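Local coordinates for protein mosquitocidal toxin (Lysinibacillus sphaericus, PDB 2VSE) that probably kills mosquito larvae as a holotoxin that joins an ADP-ribosyltransferase to four ricin-B-like lectin domains, at residues 594-599 / 607-612. Sequence-based numbering, arbitrary orientation.
Sequences QKWTVT and YKIRNL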
loop_
_atom_site.group_PDB
_atom_site.type_symbol
_atom_site.label_atom_id
_atom_site.label_comp_id
_atom_site.label_asym_id
_atom_site.label_seq_id
_atom_site.Cartn_x
_atom_site.Cartn_y
_atom_site.Cartn_z
ATOM N N GLN A 594 -3.098 -33.955 6.991
ATOM C CA GLN A 594 -2.948 -33.123 5.795
ATOM C C GLN A 594 -3.231 -31.664 6.152
ATOM O O GLN A 594 -3.337 -30.778 5.273
ATOM C CB GLN A 594 -3.899 -33.607 4.705
ATOM C CG GLN A 594 -3.718 -35.092 4.353
ATOM C CD GLN A 594 -4.734 -35.586 3.347
ATOM O OE1 GLN A 594 -5.939 -35.421 3.536
ATOM N NE2 GLN A 594 -4.252 -36.209 2.271
ATOM N N LYS A 595 -3.353 -31.425 7.457
ATOM C CA LYS A 595 -3.602 -30.092 8.001
ATOM C C LYS A 595 -2.500 -29.759 8.981
ATOM O O LYS A 595 -1.969 -30.643 9.642
ATOM C CB LYS A 595 -4.952 -30.025 8.725
ATOM C CG LYS A 595 -6.167 -30.356 7.867
ATOM C CD LYS A 595 -7.422 -30.416 8.717
ATOM C CE LYS A 595 -8.638 -30.789 7.897
ATOM N NZ LYS A 595 -9.855 -30.944 8.754
ATOM N N TRP A 596 -2.161 -28.482 9.080
ATOM C CA TRP A 596 -1.052 -28.051 9.904
ATOM C C TRP A 596 -1.413 -26.759 10.607
ATOM O O TRP A 596 -1.995 -25.854 9.998
ATOM C CB TRP A 596 0.201 -27.841 9.050
ATOM C CG TRP A 596 0.527 -29.021 8.198
ATOM C CD1 TRP A 596 -0.103 -29.394 7.049
ATOM C CD2 TRP A 596 1.560 -29.993 8.424
ATOM N NE1 TRP A 596 0.460 -30.542 6.552
ATOM C CE2 TRP A 596 1.484 -30.934 7.374
ATOM C CE3 TRP A 596 2.537 -30.164 9.414
ATOM C CZ2 TRP A 596 2.350 -32.034 7.279
ATOM C CZ3 TRP A 596 3.403 -31.274 9.321
ATOM C CH2 TRP A 596 3.300 -32.183 8.257
ATOM N N THR A 597 -1.077 -26.676 11.896
ATOM C CA THR A 597 -1.154 -25.407 12.622
ATOM C C THR A 597 0.121 -24.604 12.346
ATOM O O THR A 597 1.230 -25.093 12.557
ATOM C CB THR A 597 -1.314 -25.593 14.147
ATOM O OG1 THR A 597 -0.156 -26.244 14.665
ATOM C CG2 THR A 597 -2.539 -26.413 14.486
ATOM N N VAL A 598 -0.050 -23.380 11.856
ATOM C CA VAL A 598 1.069 -22.507 11.510
ATOM C C VAL A 598 1.132 -21.380 12.553
ATOM O O VAL A 598 0.151 -20.659 12.753
ATOM C CB VAL A 598 0.895 -21.962 10.078
ATOM C CG1 VAL A 598 1.960 -20.951 9.730
ATOM C CG2 VAL A 598 0.891 -23.125 9.046
ATOM N N THR A 599 2.274 -21.242 13.227
ATOM C CA THR A 599 2.386 -20.295 14.341
ATOM C C THR A 599 3.659 -19.450 14.289
ATOM O O THR A 599 4.770 -19.977 14.175
ATOM C CB THR A 599 2.287 -21.003 15.725
ATOM O OG1 THR A 599 1.163 -21.892 15.737
ATOM C CG2 THR A 599 2.115 -19.991 16.848
ATOM N N TYR A 607 8.010 -19.163 11.277
ATOM C CA TYR A 607 6.850 -19.964 11.654
ATOM C C TYR A 607 7.184 -21.411 11.953
ATOM O O TYR A 607 8.056 -22.022 11.317
ATOM C CB TYR A 607 5.775 -19.927 10.563
ATOM C CG TYR A 607 5.138 -18.575 10.379
ATOM C CD1 TYR A 607 3.866 -18.306 10.883
ATOM C CD2 TYR A 607 5.806 -17.558 9.701
ATOM C CE1 TYR A 607 3.275 -17.057 10.710
ATOM C CE2 TYR A 607 5.227 -16.308 9.527
ATOM C CZ TYR A 607 3.966 -16.067 10.034
ATOM O OH TYR A 607 3.400 -14.832 9.854
ATOM N N LYS A 608 6.461 -21.964 12.920
ATOM C CA LYS A 608 6.461 -23.399 13.149
ATOM C C LYS A 608 5.214 -23.994 12.521
ATOM O O LYS A 608 4.109 -23.476 12.694
ATOM C CB LYS A 608 6.514 -23.725 14.642
ATOM C CG LYS A 608 7.007 -25.137 14.928
ATOM C CD LYS A 608 7.658 -25.253 16.292
ATOM C CE LYS A 608 8.407 -26.565 16.403
ATOM N NZ LYS A 608 8.938 -26.775 17.771
ATOM N N ILE A 609 5.419 -25.080 11.785
ATOM C CA ILE A 609 4.367 -25.774 11.054
ATOM C C ILE A 609 4.200 -27.174 11.657
ATOM O O ILE A 609 4.883 -28.130 11.270
ATOM C CB ILE A 609 4.718 -25.848 9.562
ATOM C CG1 ILE A 609 4.906 -24.423 9.013
ATOM C CG2 ILE A 609 3.643 -26.617 8.792
ATOM C CD1 ILE A 609 5.612 -24.341 7.679
ATOM N N ARG A 610 3.301 -27.272 12.630
ATOM C CA ARG A 610 3.075 -28.509 13.365
ATOM C C ARG A 610 1.898 -29.256 12.761
ATOM O O ARG A 610 0.901 -28.638 12.390
ATOM C CB ARG A 610 2.806 -28.214 14.849
ATOM C CG ARG A 610 3.893 -27.361 15.537
ATOM C CD ARG A 610 3.587 -27.103 17.001
ATOM N NE ARG A 610 3.724 -28.330 17.779
ATOM C CZ ARG A 610 4.726 -28.605 18.613
ATOM N NH1 ARG A 610 5.707 -27.732 18.824
ATOM N NH2 ARG A 610 4.737 -29.766 19.245
ATOM N N ASN A 611 2.017 -30.578 12.654
ATOM C CA ASN A 611 0.953 -31.397 12.088
ATOM C C ASN A 611 -0.260 -31.409 12.996
ATOM O O ASN A 611 -0.111 -31.417 14.212
ATOM C CB ASN A 611 1.429 -32.823 11.862
ATOM C CG ASN A 611 0.442 -33.633 11.074
ATOM O OD1 ASN A 611 -0.355 -34.370 11.641
ATOM N ND2 ASN A 611 0.470 -33.484 9.763
ATOM N N LEU A 612 -1.458 -31.395 12.417
ATOM C CA LEU A 612 -2.663 -31.331 13.240
ATOM C C LEU A 612 -2.978 -32.681 13.880
ATOM O O LEU A 612 -3.355 -32.734 15.052
ATOM C CB LEU A 612 -3.866 -30.774 12.463
ATOM C CG LEU A 612 -5.178 -30.586 13.245
ATOM C CD1 LEU A 612 -5.060 -29.482 14.280
ATOM C CD2 LEU A 612 -6.334 -30.309 12.313
#
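Trp-596, Val-598 and Ile-609 form the apolar part of one face of an antiparallel hairpin, strands 596-601 and 606-611, in a ricin-B-like beta-trefoil domain of the toxin; Asn-611 is the polar member of that face. The CG2 methyl of Ile-609, anti to its own backbone N, is brought to 3.7 Å from CB of Trp-596, while its CG1 branch faces CG2 of Val-598. The other Val-598 methyl, CG1, packs at 3.5 Å against CD1 of the Tyr-607 ring, whose hydroxyl reaches on to the carbonyl of Ile-557. Phe-564 of the neighbouring strand 560-566 packs on both Val-598 and Ile-609.

Polar atoms enter at the Asn-611 end. With chi1 at -171°, the carboxamide swings across the indole of Trp-596, its plane 87° from the ring. ND2 stands 3.3 Å above one indole face, displaced toward the rim and nearest to CZ2, and CB lies by CZ3. ND2 also bonds to the carbonyl of Asn-593 and OD1 to the amide of His-614, which fixes the rotation of the amide; NE1 of Trp-596 bonds to the carbonyl of Ala-574.

Two hydrogen-bonded pairs join the strands. Thr-597 N meets Arg-610 O at 2.8 Å and Arg-610 N returns to Thr-597 O; Thr-599 and Lys-608 repeat the exchange, with Lys-608 N 2.9 Å from Thr-599 O. Beyond the ladder, Leu-612 N bonds to Lys-595 O, and on the outer side the Leu-612 CD2 methyl lies along the Lys-595 chain, 3.8 Å from CD.

The contact thus combines regular two-way backbone pairing with a largely apolar face, and the buried Asn-611 amide, each polar atom having a hydrogen-bond partner beside the hairpin segments, need not look to the indole for its main bonds.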